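PDB 2CU5: secondary thiamine-phosphate synthase enzyme from Thermus thermophilus, which is of unknown function but probably has thiamine-phosphate synthase activity. Local coordinates for residues P39-V47 against A83-L94. Numbering follows the deposited sequence.
Sequences PHTTCGLTV and AHLKSLLTGVHL
Strand 43-47 runs nearly parallel to helix 83-90, the short axes 6.8 Å apart at 22°. Where they meet, Leu45 N donates a nearly straight hydrogen bond to Gly91 O at 3.0 Å. Gly91, with positive phi, ends the helix and turns the chain into strand 93-94. At Gly44 a side chain would collide with Gly91 O, so the missing CB permits this close approach. One turn earlier, Ser87 OG donates to Cys43 O (2.9 Å) from above the carbonyl plane; chi1 of 172° swings the hydroxyl away from the Ser87 amide and out from the helix toward the strand. Thr42 lays CG2 over one face of the His84 ring, 3.7 Å from its centroid, a CH-pi contact, while its CB meets Ala83 CB. Thr41 runs alongside the same imidazole, OG1 3.1 Å from His84 CE1, and His84 ND1 is hydrogen-bonded to Gln48 OE1 of the second subunit. Were His84 an alanine, Thr42 CG2 would probably lose the ring face it rests on and Gln48 OE1 of the second subunit its ND1 partner. Farther along, Leu94 packs CG against Leu45 CB at 3.8 Å and CD1 against Val47 CG2, while Thr90 CG2 touches Leu45 O and Thr46 CB. One water lies within hydrogen-bonding distance of Leu45 O and His93 O; another accepts from Thr46 OG1 and makes a longer bond to Thr90 O. The helix thus packs beside the edge of the three-stranded sheet, where strand 43-48 pairs with strand 110-115, and strand 93-99 leads into the five-stranded sheet beside strand 32-37; Leu88 of the third subunit covers Thr46 and Thr90.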
loop_
_atom_site.group_PDB
_atom_site.type_symbol
_atom_site.label_atom_id
_atom_site.label_comp_id
_atom_site.label_asym_id
_atom_site.label_seq_id
_atom_site.Cartn_x
_atom_site.Cartn_y
_atom_site.Cartn_z
ATOM N N PRO A 39 -10.189 6.656 7.977
ATOM C CA PRO A 39 -11.248 5.683 8.248
ATOM C C PRO A 39 -12.321 5.788 7.173
ATOM O O PRO A 39 -13.507 5.884 7.476
ATOM C CB PRO A 39 -11.753 6.118 9.613
ATOM C CG PRO A 39 -11.678 7.624 9.494
ATOM C CD PRO A 39 -10.326 7.840 8.846
ATOM N N HIS A 40 -11.887 5.761 5.919
ATOM C CA HIS A 40 -12.787 5.898 4.779
ATOM C C HIS A 40 -12.484 4.855 3.708
ATOM O O HIS A 40 -11.406 4.264 3.694
ATOM C CB HIS A 40 -12.631 7.299 4.188
ATOM C CG HIS A 40 -12.836 8.396 5.186
ATOM N ND1 HIS A 40 -14.051 8.630 5.796
ATOM C CD2 HIS A 40 -11.980 9.315 5.689
ATOM C CE1 HIS A 40 -13.933 9.648 6.631
ATOM N NE2 HIS A 40 -12.685 10.082 6.585
ATOM N N THR A 41 -13.433 4.647 2.800
ATOM C CA THR A 41 -13.256 3.658 1.740
ATOM C C THR A 41 -13.242 4.251 0.334
ATOM O O THR A 41 -13.091 3.518 -0.645
ATOM C CB THR A 41 -14.365 2.593 1.789
ATOM O OG1 THR A 41 -15.637 3.226 1.587
ATOM C CG2 THR A 41 -14.364 1.883 3.138
ATOM N N THR A 42 -13.401 5.568 0.227
ATOM C CA THR A 42 -13.407 6.221 -1.078
ATOM C C THR A 42 -12.382 7.344 -1.238
ATOM O O THR A 42 -12.552 8.255 -2.048
ATOM C CB THR A 42 -14.823 6.737 -1.439
ATOM O OG1 THR A 42 -15.339 7.546 -0.376
ATOM C CG2 THR A 42 -15.758 5.557 -1.673
ATOM N N CYS A 43 -11.321 7.271 -0.441
ATOM C CA CYS A 43 -10.211 8.217 -0.513
ATOM C C CYS A 43 -8.988 7.448 -0.019
ATOM O O CYS A 43 -9.122 6.339 0.504
ATOM C CB CYS A 43 -10.464 9.467 0.345
ATOM S SG CYS A 43 -10.484 9.217 2.134
ATOM N N GLY A 44 -7.797 8.007 -0.203
ATOM C CA GLY A 44 -6.605 7.308 0.246
ATOM C C GLY A 44 -5.505 8.228 0.737
ATOM O O GLY A 44 -5.666 9.445 0.771
ATOM N N LEU A 45 -4.387 7.630 1.138
ATOM C CA LEU A 45 -3.229 8.379 1.613
ATOM C C LEU A 45 -2.034 7.935 0.791
ATOM O O LEU A 45 -1.840 6.743 0.564
ATOM C CB LEU A 45 -2.953 8.089 3.090
ATOM C CG LEU A 45 -3.947 8.650 4.105
ATOM C CD1 LEU A 45 -3.631 8.092 5.485
ATOM C CD2 LEU A 45 -3.882 10.177 4.091
ATOM N N THR A 46 -1.227 8.891 0.352
ATOM C CA THR A 46 -0.064 8.562 -0.448
ATOM C C THR A 46 1.021 9.602 -0.246
ATOM O O THR A 46 0.758 10.722 0.211
ATOM C CB THR A 46 -0.424 8.511 -1.963
ATOM O OG1 THR A 46 0.704 8.055 -2.717
ATOM C CG2 THR A 46 -0.819 9.889 -2.465
ATOM N N VAL A 47 2.249 9.211 -0.559
ATOM C CA VAL A 47 3.380 10.120 -0.484
ATOM C C VAL A 47 3.814 10.303 -1.935
ATOM O O VAL A 47 4.204 9.341 -2.596
ATOM C CB VAL A 47 4.558 9.526 0.317
ATOM C CG1 VAL A 47 5.749 10.464 0.227
ATOM C CG2 VAL A 47 4.156 9.319 1.782
ATOM N N ALA A 83 -14.165 4.859 -7.041
ATOM C CA ALA A 83 -13.459 5.476 -5.919
ATOM C C ALA A 83 -13.020 4.430 -4.905
ATOM O O ALA A 83 -11.998 4.590 -4.236
ATOM C CB ALA A 83 -14.347 6.514 -5.252
ATOM N N HIS A 84 -13.805 3.364 -4.774
ATOM C CA HIS A 84 -13.456 2.296 -3.851
ATOM C C HIS A 84 -12.184 1.644 -4.377
ATOM O O HIS A 84 -11.272 1.334 -3.614
ATOM C CB HIS A 84 -14.588 1.266 -3.763
ATOM C CG HIS A 84 -15.697 1.668 -2.842
ATOM N ND1 HIS A 84 -15.663 1.423 -1.485
ATOM C CD2 HIS A 84 -16.858 2.321 -3.078
ATOM C CE1 HIS A 84 -16.760 1.907 -0.926
ATOM N NE2 HIS A 84 -17.501 2.456 -1.871
ATOM N N LEU A 85 -12.120 1.449 -5.691
ATOM C CA LEU A 85 -10.942 0.845 -6.289
ATOM C C LEU A 85 -9.714 1.742 -6.166
ATOM O O LEU A 85 -8.634 1.271 -5.816
ATOM C CB LEU A 85 -11.190 0.515 -7.766
ATOM C CG LEU A 85 -9.983 -0.119 -8.472
ATOM C CD1 LEU A 85 -9.577 -1.411 -7.767
ATOM C CD2 LEU A 85 -10.334 -0.399 -9.935
ATOM N N LYS A 86 -9.865 3.033 -6.452
ATOM C CA LYS A 86 -8.726 3.935 -6.352
ATOM C C LYS A 86 -8.183 3.937 -4.924
ATOM O O LYS A 86 -6.970 4.028 -4.711
ATOM C CB LYS A 86 -9.123 5.345 -6.767
ATOM C CG LYS A 86 -9.495 5.454 -8.238
ATOM C CD LYS A 86 -9.984 6.837 -8.572
ATOM C CE LYS A 86 -10.413 6.925 -10.035
ATOM N NZ LYS A 86 -11.016 8.252 -10.291
ATOM N N SER A 87 -9.091 3.822 -3.961
ATOM C CA SER A 87 -8.726 3.792 -2.548
ATOM C C SER A 87 -7.930 2.528 -2.235
ATOM O O SER A 87 -6.897 2.585 -1.567
ATOM C CB SER A 87 -9.989 3.848 -1.679
ATOM O OG SER A 87 -9.685 3.648 -0.310
ATOM N N LEU A 88 -8.420 1.387 -2.716
ATOM C CA LEU A 88 -7.745 0.108 -2.503
ATOM C C LEU A 88 -6.348 0.132 -3.115
ATOM O O LEU A 88 -5.385 -0.366 -2.521
ATOM C CB LEU A 88 -8.569 -1.027 -3.131
ATOM C CG LEU A 88 -8.022 -2.461 -3.101
ATOM C CD1 LEU A 88 -9.190 -3.434 -3.197
ATOM C CD2 LEU A 88 -7.045 -2.689 -4.242
ATOM N N LEU A 89 -6.242 0.721 -4.300
ATOM C CA LEU A 89 -4.970 0.799 -5.012
ATOM C C LEU A 89 -3.972 1.738 -4.359
ATOM O O LEU A 89 -2.765 1.484 -4.369
ATOM C CB LEU A 89 -5.201 1.257 -6.457
ATOM C CG LEU A 89 -5.965 0.294 -7.364
ATOM C CD1 LEU A 89 -6.198 0.952 -8.734
ATOM C CD2 LEU A 89 -5.179 -0.989 -7.522
ATOM N N THR A 90 -4.480 2.828 -3.799
ATOM C CA THR A 90 -3.626 3.824 -3.178
ATOM C C THR A 90 -3.212 3.398 -1.775
ATOM O O THR A 90 -2.038 3.469 -1.419
ATOM C CB THR A 90 -4.351 5.190 -3.129
ATOM O OG1 THR A 90 -4.684 5.592 -4.462
ATOM C CG2 THR A 90 -3.468 6.257 -2.497
ATOM N N GLY A 91 -4.178 2.927 -0.998
ATOM C CA GLY A 91 -3.903 2.518 0.365
ATOM C C GLY A 91 -4.530 3.536 1.299
ATOM O O GLY A 91 -4.719 4.690 0.914
ATOM N N VAL A 92 -4.847 3.119 2.522
ATOM C CA VAL A 92 -5.470 4.017 3.489
ATOM C C VAL A 92 -4.649 4.304 4.747
ATOM O O VAL A 92 -5.180 4.819 5.731
ATOM C CB VAL A 92 -6.855 3.487 3.924
ATOM C CG1 VAL A 92 -7.777 3.419 2.716
ATOM C CG2 VAL A 92 -6.718 2.119 4.576
ATOM N N HIS A 93 -3.367 3.962 4.729
ATOM C CA HIS A 93 -2.526 4.247 5.882
ATOM C C HIS A 93 -1.089 4.506 5.463
ATOM O O HIS A 93 -0.653 4.091 4.383
ATOM C CB HIS A 93 -2.582 3.109 6.914
ATOM C CG HIS A 93 -1.576 2.022 6.690
ATOM N ND1 HIS A 93 -1.762 1.005 5.778
ATOM C CD2 HIS A 93 -0.373 1.791 7.270
ATOM C CE1 HIS A 93 -0.719 0.195 5.806
ATOM N NE2 HIS A 93 0.139 0.649 6.703
ATOM N N LEU A 94 -0.365 5.215 6.321
ATOM C CA LEU A 94 1.028 5.544 6.072
ATOM C C LEU A 94 1.763 5.449 7.392
ATOM O O LEU A 94 1.155 5.543 8.450
ATOM C CB LEU A 94 1.164 6.971 5.539
ATOM C CG LEU A 94 0.660 7.270 4.126
ATOM C CD1 LEU A 94 0.784 8.754 3.842
ATOM C CD2 LEU A 94 1.469 6.445 3.130
HETATM O O HOH W 1 -1.269 4.212 1.728
HETATM O O HOH W 2 0.550 5.233 -2.441
#